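Local coordinates for RagB/SusD family nutrient uptake outer membrane protein (Bacteroides thetaiotaomicron, PDB 7KV2) that probably binds beta-glucan at the surface of the outer membrane, as a SusD-like surface glycan-binding protein that serves nutrient uptake, at residues Trp59-Phe64 and Ala284-Gly289; Tyr329-Asn334 and Arg453-Val458. All coordinates share one frame; numbering follows the deposited sequence.

From the N terminus the chain first lays down 59-64, in the loop between helices 43-53 and 70-75, and meets it again more than two hundred residues later at 284-289, in the loop between strand 273-277 and helix 299-303. Contact 1 thus closes a long excursion, about half of it helical, and joins the N-terminal family region to the SusD family region. Contact 2 opens only afterwards: 329-334, at the end of helix 326-331, is met by 453-458, at the end of helix 446-456, both within the SusD family region. The two closures follow in series, neither nested nor crossed, on opposite sides of the chain's centre, with centres about 32 Å apart.

Contact 1: Trp59-Phe64 and Ala284-Gly289; sequences WPDWAF and AVRDWG
Arg286 reaches across to Asp61 and Trp62 and supplies most of the polar bonding of this contact. With CG anti to the backbone N (chi1 -170°) and the chain extended as far as NE, it carries its guanidinium to the type I beta turn Trp59-Trp62, a span that suits arginine's long side chain.

The ionic part is a salt bridge with Asp61, OD2 lying 3.0 Å from Arg286 NH1. Arg286 NH2 also donates to Asp61 OD1 at 3.2 Å, close to its own guanidinium plane but well above that of the carboxylate; the bonds from NH1 are weak. The two planes stand 67° apart, so this is not a flat, two-pronged pairing. Asp61 OD2 is further gripped by Thr297 OG1 and Ala298 N, while Arg286 NH1 is bonded to Gly296 O.

The backbone takes part as well. Arg286 NH2 gives a 2.8 Å bond to Trp62 O, tilted from the carbonyl plane. In return, the indole NE1 of Trp62 makes a weak bond, 3.4 Å long, to Asp287 O, which sits in the ring plane.

The packing belongs to Trp62. Its CB lies over one guanidinium face, towards the rim, 3.8 Å from Arg286 NH2. On the six-membered ring, beside the N-H, CZ2 comes within 3.4 Å of Trp288 O and approaches Trp288 CE3 at 4.3 Å, and Tyr67 stacks on the Trp62 ring. Tryptophan fits here because one residue offers both a broad apolar surface and an N-H.

A buried guanidinium is therefore met by a carboxylate and main-chain oxygens, which probably offset the cost of burying its charge and fasten the loop before helix 299-303 to the loop before helix 70-75.

Contact 2: Tyr329-Asn334 and Arg453-Val458; sequences YERYSN and RHLEFV
Arg331 and Tyr332 meet the last turn of helix 446-456 with two flat groups, a guanidinium laid against His454 and a phenol ring directed at Leu455.

Where arginine meets histidine, His454 CE1 sits over the centre of the Arg331 guanidinium, 3.2 Å from CZ, with the planes inclined by 31°. The bend of the arginine chain at chi3 (51°) sets NE close to the imidazole, and CD makes an off-centre CH-pi contact with the ring. Arg331 NH1 forms a salt bridge with Asp80 OD1, which is also hydrogen-bonded to His454 NE2; Glu451 OE1 is bonded to the other ring nitrogen, ND1. Two carboxylates on the imidazole would favour its protonated form, and Asp80, facing both groups, probably offsets their repulsion.

Hydrogen bonding across the contact centres on Tyr332. Its hydroxyl donates to Leu455 O at 2.7 Å, with that oxygen lying in the ring plane at the edge. A water 3.1 Å from Tyr332 OH donates to it and to His454 O, and accepts from Arg331 NH1 at 2.7 Å. Tyrosine suits the place because its hydroxyl serves a helix-end carbonyl while its ring packs.

Among apolar contacts, Leu455 CD2 approaches Tyr332 CE1 at 3.7 Å and also Arg331 CG. Separately, Val458 CG2 packs 3.5 Å from Tyr332 OH.

The arrangement joins the end of helix 326-331 and the residue after it to the C-terminal turn of helix 446-456, by hydrogen bonds to its carbonyls and by side-chain packing, within a SusD-family fold of helices joined by long loops.

Contact 1: Trp59-Phe64 and Ala284-Gly289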
loop_
_atom_site.group_PDB
_atom_site.type_symbol
_atom_site.label_atom_id
_atom_site.label_comp_id
_atom_site.label_asym_id
_atom_site.label_seq_id
_atom_site.Cartn_x
_atom_site.Cartn_y
_atom_site.Cartn_z
ATOM N N TRP A 59 4.397 10.882 0.501
ATOM C CA TRP A 59 5.573 11.158 1.370
ATOM C C TRP A 59 6.281 9.930 1.944
ATOM O O TRP A 59 7.504 9.987 2.028
ATOM C CB TRP A 59 5.126 12.060 2.538
ATOM C CG TRP A 59 4.844 13.470 2.124
ATOM C CD1 TRP A 59 4.863 14.000 0.868
ATOM C CD2 TRP A 59 4.449 14.547 3.009
ATOM N NE1 TRP A 59 4.512 15.327 0.911
ATOM C CE2 TRP A 59 4.245 15.688 2.207
ATOM C CE3 TRP A 59 4.250 14.644 4.389
ATOM C CZ2 TRP A 59 3.866 16.922 2.746
ATOM C CZ3 TRP A 59 3.896 15.865 4.925
ATOM C CH2 TRP A 59 3.712 16.984 4.113
ATOM N N PRO A 60 5.586 8.909 2.515
ATOM C CA PRO A 60 6.205 8.005 3.480
ATOM C C PRO A 60 7.373 7.157 2.980
ATOM O O PRO A 60 8.247 6.795 3.777
ATOM C CB PRO A 60 5.094 7.068 3.994
ATOM C CG PRO A 60 3.892 7.359 3.183
ATOM C CD PRO A 60 4.155 8.635 2.404
ATOM N N ASP A 61 7.466 6.955 1.667
ATOM C CA ASP A 61 8.617 6.236 1.075
ATOM C C ASP A 61 9.935 7.014 1.316
ATOM O O ASP A 61 11.024 6.376 1.358
ATOM C CB ASP A 61 8.344 5.955 -0.406
ATOM C CG ASP A 61 8.198 7.208 -1.251
ATOM O OD1 ASP A 61 7.390 8.111 -0.881
ATOM O OD2 ASP A 61 8.840 7.237 -2.323
ATOM N N TRP A 62 9.876 8.334 1.518
ATOM C CA TRP A 62 11.071 9.135 1.892
ATOM C C TRP A 62 10.615 10.471 2.477
ATOM O O TRP A 62 10.267 11.399 1.706
ATOM C CB TRP A 62 12.024 9.305 0.713
ATOM C CG TRP A 62 13.151 10.268 0.929
ATOM C CD1 TRP A 62 13.401 11.379 0.181
ATOM C CD2 TRP A 62 14.128 10.269 1.985
ATOM N NE1 TRP A 62 14.480 12.055 0.671
ATOM C CE2 TRP A 62 14.967 11.384 1.760
ATOM C CE3 TRP A 62 14.394 9.434 3.079
ATOM C CZ2 TRP A 62 16.025 11.709 2.609
ATOM C CZ3 TRP A 62 15.440 9.745 3.917
ATOM C CH2 TRP A 62 16.229 10.884 3.694
ATOM N N ALA A 63 10.601 10.562 3.812
ATOM C CA ALA A 63 10.109 11.756 4.519
ATOM C C ALA A 63 10.619 11.732 5.967
ATOM O O ALA A 63 10.760 10.625 6.555
ATOM C CB ALA A 63 8.595 11.782 4.465
ATOM N N PHE A 64 10.865 12.916 6.536
ATOM C CA PHE A 64 11.236 13.022 7.977
ATOM C C PHE A 64 12.461 12.151 8.236
ATOM O O PHE A 64 12.484 11.469 9.274
ATOM C CB PHE A 64 10.046 12.616 8.855
ATOM C CG PHE A 64 8.813 13.450 8.610
ATOM C CD1 PHE A 64 8.763 14.783 9.026
ATOM C CD2 PHE A 64 7.714 12.929 7.932
ATOM C CE1 PHE A 64 7.659 15.578 8.741
ATOM C CE2 PHE A 64 6.594 13.715 7.687
ATOM C CZ PHE A 64 6.565 15.038 8.094
ATOM N N ALA A 284 11.008 15.815 -12.553
ATOM C CA ALA A 284 10.795 15.559 -11.103
ATOM C C ALA A 284 12.057 16.014 -10.342
ATOM O O ALA A 284 13.195 15.777 -10.859
ATOM C CB ALA A 284 10.458 14.102 -10.872
ATOM N N VAL A 285 11.882 16.675 -9.183
ATOM C CA VAL A 285 13.022 17.297 -8.439
ATOM C C VAL A 285 12.991 16.881 -6.953
ATOM O O VAL A 285 13.519 17.636 -6.106
ATOM C CB VAL A 285 13.054 18.829 -8.652
ATOM C CG1 VAL A 285 13.315 19.168 -10.107
ATOM C CG2 VAL A 285 11.783 19.514 -8.172
ATOM N N ARG A 286 12.442 15.698 -6.623
ATOM C CA ARG A 286 12.526 15.149 -5.243
ATOM C C ARG A 286 14.021 14.888 -4.974
ATOM O O ARG A 286 14.748 14.466 -5.917
ATOM C CB ARG A 286 11.646 13.910 -5.060
ATOM C CG ARG A 286 11.522 13.464 -3.612
ATOM C CD ARG A 286 10.796 12.145 -3.459
ATOM N NE ARG A 286 10.225 11.934 -2.118
ATOM C CZ ARG A 286 9.325 10.992 -1.815
ATOM N NH1 ARG A 286 8.908 10.159 -2.763
ATOM N NH2 ARG A 286 8.827 10.905 -0.591
ATOM N N ASP A 287 14.468 15.160 -3.746
ATOM C CA ASP A 287 15.914 15.183 -3.392
ATOM C C ASP A 287 16.082 14.810 -1.920
ATOM O O ASP A 287 15.078 14.849 -1.162
ATOM C CB ASP A 287 16.550 16.562 -3.639
ATOM C CG ASP A 287 17.988 16.505 -4.131
ATOM O OD1 ASP A 287 18.565 15.393 -4.207
ATOM O OD2 ASP A 287 18.519 17.583 -4.466
ATOM N N TRP A 288 17.331 14.529 -1.529
ATOM C CA TRP A 288 17.702 14.209 -0.122
ATOM C C TRP A 288 17.148 15.303 0.788
ATOM O O TRP A 288 16.499 14.962 1.808
ATOM C CB TRP A 288 19.225 14.076 -0.016
ATOM C CG TRP A 288 19.751 13.217 -1.121
ATOM C CD1 TRP A 288 20.468 13.617 -2.216
ATOM C CD2 TRP A 288 19.482 11.810 -1.293
ATOM N NE1 TRP A 288 20.714 12.542 -3.029
ATOM C CE2 TRP A 288 20.136 11.417 -2.484
ATOM C CE3 TRP A 288 18.811 10.840 -0.529
ATOM C CZ2 TRP A 288 20.114 10.094 -2.936
ATOM C CZ3 TRP A 288 18.778 9.537 -0.985
ATOM C CH2 TRP A 288 19.431 9.172 -2.165
ATOM N N GLY A 289 17.376 16.559 0.377
ATOM C CA GLY A 289 16.982 17.784 1.090
ATOM C C GLY A 289 15.562 18.242 0.772
ATOM O O GLY A 289 15.080 19.071 1.549
#

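Contact 2: Tyr329-Asn334 and Arg453-Val458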
loop_
_atom_site.group_PDB
_atom_site.type_symbol
_atom_site.label_atom_id
_atom_site.label_comp_id
_atom_site.label_asym_id
_atom_site.label_seq_id
_atom_site.Cartn_x
_atom_site.Cartn_y
_atom_site.Cartn_z
ATOM N N TYR A 329 8.403 -17.623 -4.867
ATOM C CA TYR A 329 8.509 -18.092 -6.272
ATOM C C TYR A 329 7.950 -19.523 -6.425
ATOM O O TYR A 329 7.184 -19.809 -7.419
ATOM C CB TYR A 329 9.954 -18.040 -6.715
ATOM C CG TYR A 329 10.167 -18.591 -8.098
ATOM C CD1 TYR A 329 10.059 -17.786 -9.212
ATOM C CD2 TYR A 329 10.554 -19.913 -8.274
ATOM C CE1 TYR A 329 10.335 -18.289 -10.478
ATOM C CE2 TYR A 329 10.796 -20.434 -9.537
ATOM C CZ TYR A 329 10.684 -19.620 -10.644
ATOM O OH TYR A 329 10.941 -20.161 -11.885
ATOM N N GLU A 330 8.291 -20.398 -5.484
ATOM C CA GLU A 330 7.914 -21.843 -5.515
ATOM C C GLU A 330 6.426 -22.080 -5.266
ATOM O O GLU A 330 5.977 -23.145 -5.645
ATOM C CB GLU A 330 8.701 -22.623 -4.459
ATOM C CG GLU A 330 10.165 -22.647 -4.762
ATOM C CD GLU A 330 11.014 -23.395 -3.738
ATOM O OE1 GLU A 330 10.603 -23.469 -2.543
ATOM O OE2 GLU A 330 12.121 -23.817 -4.147
ATOM N N ARG A 331 5.656 -21.138 -4.702
ATOM C CA ARG A 331 4.228 -21.403 -4.378
ATOM C C ARG A 331 3.384 -21.281 -5.653
ATOM O O ARG A 331 2.281 -21.868 -5.671
ATOM C CB ARG A 331 3.762 -20.564 -3.180
ATOM C CG ARG A 331 3.023 -19.263 -3.464
ATOM C CD ARG A 331 2.366 -18.648 -2.209
ATOM N NE ARG A 331 3.331 -18.545 -1.095
ATOM C CZ ARG A 331 4.023 -17.435 -0.768
ATOM N NH1 ARG A 331 3.887 -16.315 -1.462
ATOM N NH2 ARG A 331 4.856 -17.452 0.260
ATOM N N TYR A 332 3.901 -20.658 -6.718
ATOM C CA TYR A 332 3.208 -20.482 -8.017
ATOM C C TYR A 332 3.312 -21.725 -8.902
ATOM O O TYR A 332 4.399 -22.300 -9.026
ATOM C CB TYR A 332 3.781 -19.294 -8.810
ATOM C CG TYR A 332 3.437 -17.962 -8.191
ATOM C CD1 TYR A 332 2.174 -17.392 -8.341
ATOM C CD2 TYR A 332 4.336 -17.328 -7.335
ATOM C CE1 TYR A 332 1.846 -16.176 -7.729
ATOM C CE2 TYR A 332 4.023 -16.112 -6.752
ATOM C CZ TYR A 332 2.762 -15.539 -6.914
ATOM O OH TYR A 332 2.435 -14.362 -6.252
ATOM N N SER A 333 2.217 -22.034 -9.583
ATOM C CA SER A 333 2.205 -22.920 -10.774
ATOM C C SER A 333 3.016 -22.270 -11.913
ATOM O O SER A 333 3.079 -21.027 -11.999
ATOM C CB SER A 333 0.776 -23.258 -11.110
ATOM O OG SER A 333 0.643 -23.667 -12.444
ATOM N N ASN A 334 3.697 -23.082 -12.741
ATOM C CA ASN A 334 4.527 -22.674 -13.913
ATOM C C ASN A 334 3.766 -21.779 -14.909
ATOM O O ASN A 334 4.410 -20.976 -15.606
ATOM C CB ASN A 334 4.976 -23.886 -14.761
ATOM C CG ASN A 334 6.048 -24.697 -14.085
ATOM O OD1 ASN A 334 6.973 -24.140 -13.489
ATOM N ND2 ASN A 334 5.911 -26.011 -14.150
ATOM N N ARG A 453 -5.788 -14.079 -2.755
ATOM C CA ARG A 453 -5.251 -12.761 -2.364
ATOM C C ARG A 453 -3.731 -12.853 -2.232
ATOM O O ARG A 453 -3.017 -11.941 -2.673
ATOM C CB ARG A 453 -5.883 -12.263 -1.068
ATOM C CG ARG A 453 -7.374 -12.026 -1.134
ATOM C CD ARG A 453 -7.935 -11.611 0.221
ATOM N NE ARG A 453 -7.511 -10.254 0.553
ATOM C CZ ARG A 453 -8.103 -9.121 0.191
ATOM N NH1 ARG A 453 -9.294 -9.091 -0.408
ATOM N NH2 ARG A 453 -7.507 -7.993 0.509
ATOM N N HIS A 454 -3.250 -13.905 -1.567
ATOM C CA HIS A 454 -1.826 -14.142 -1.283
ATOM C C HIS A 454 -1.054 -14.166 -2.619
ATOM O O HIS A 454 0.004 -13.552 -2.705
ATOM C CB HIS A 454 -1.690 -15.458 -0.492
ATOM C CG HIS A 454 -0.314 -15.700 0.008
ATOM N ND1 HIS A 454 0.097 -16.940 0.449
ATOM C CD2 HIS A 454 0.731 -14.862 0.160
ATOM C CE1 HIS A 454 1.341 -16.857 0.869
ATOM N NE2 HIS A 454 1.775 -15.587 0.678
ATOM N N LEU A 455 -1.584 -14.891 -3.598
ATOM C CA LEU A 455 -0.969 -15.037 -4.944
ATOM C C LEU A 455 -1.031 -13.687 -5.688
ATOM O O LEU A 455 -0.083 -13.384 -6.421
ATOM C CB LEU A 455 -1.758 -16.111 -5.708
ATOM C CG LEU A 455 -1.633 -17.554 -5.197
ATOM C CD1 LEU A 455 -2.554 -18.482 -5.980
ATOM C CD2 LEU A 455 -0.212 -18.072 -5.332
ATOM N N GLU A 456 -2.102 -12.919 -5.474
ATOM C CA GLU A 456 -2.479 -11.724 -6.271
ATOM C C GLU A 456 -1.699 -10.458 -5.856
ATOM O O GLU A 456 -1.409 -9.617 -6.731
ATOM C CB GLU A 456 -3.989 -11.510 -6.127
ATOM C CG GLU A 456 -4.537 -10.400 -6.980
ATOM C CD GLU A 456 -4.481 -10.550 -8.488
ATOM O OE1 GLU A 456 -4.236 -11.679 -8.982
ATOM O OE2 GLU A 456 -4.663 -9.499 -9.175
ATOM N N PHE A 457 -1.388 -10.290 -4.580
ATOM C CA PHE A 457 -0.976 -8.986 -4.008
ATOM C C PHE A 457 0.383 -9.022 -3.308
ATOM O O PHE A 457 0.610 -8.193 -2.460
ATOM C CB PHE A 457 -2.045 -8.504 -3.011
ATOM C CG PHE A 457 -3.429 -8.333 -3.585
ATOM C CD1 PHE A 457 -3.644 -7.438 -4.620
ATOM C CD2 PHE A 457 -4.495 -9.103 -3.129
ATOM C CE1 PHE A 457 -4.904 -7.286 -5.168
ATOM C CE2 PHE A 457 -5.764 -8.946 -3.676
ATOM C CZ PHE A 457 -5.959 -8.040 -4.696
ATOM N N VAL A 458 1.306 -9.862 -3.700
ATOM C CA VAL A 458 2.656 -9.845 -3.079
ATOM C C VAL A 458 3.210 -8.428 -3.216
ATOM O O VAL A 458 3.229 -7.882 -4.319
ATOM C CB VAL A 458 3.616 -10.861 -3.698
ATOM C CG1 VAL A 458 5.050 -10.629 -3.226
ATOM C CG2 VAL A 458 3.162 -12.315 -3.468
HETATM O O HOH W 1 2.181 -15.407 -3.336
#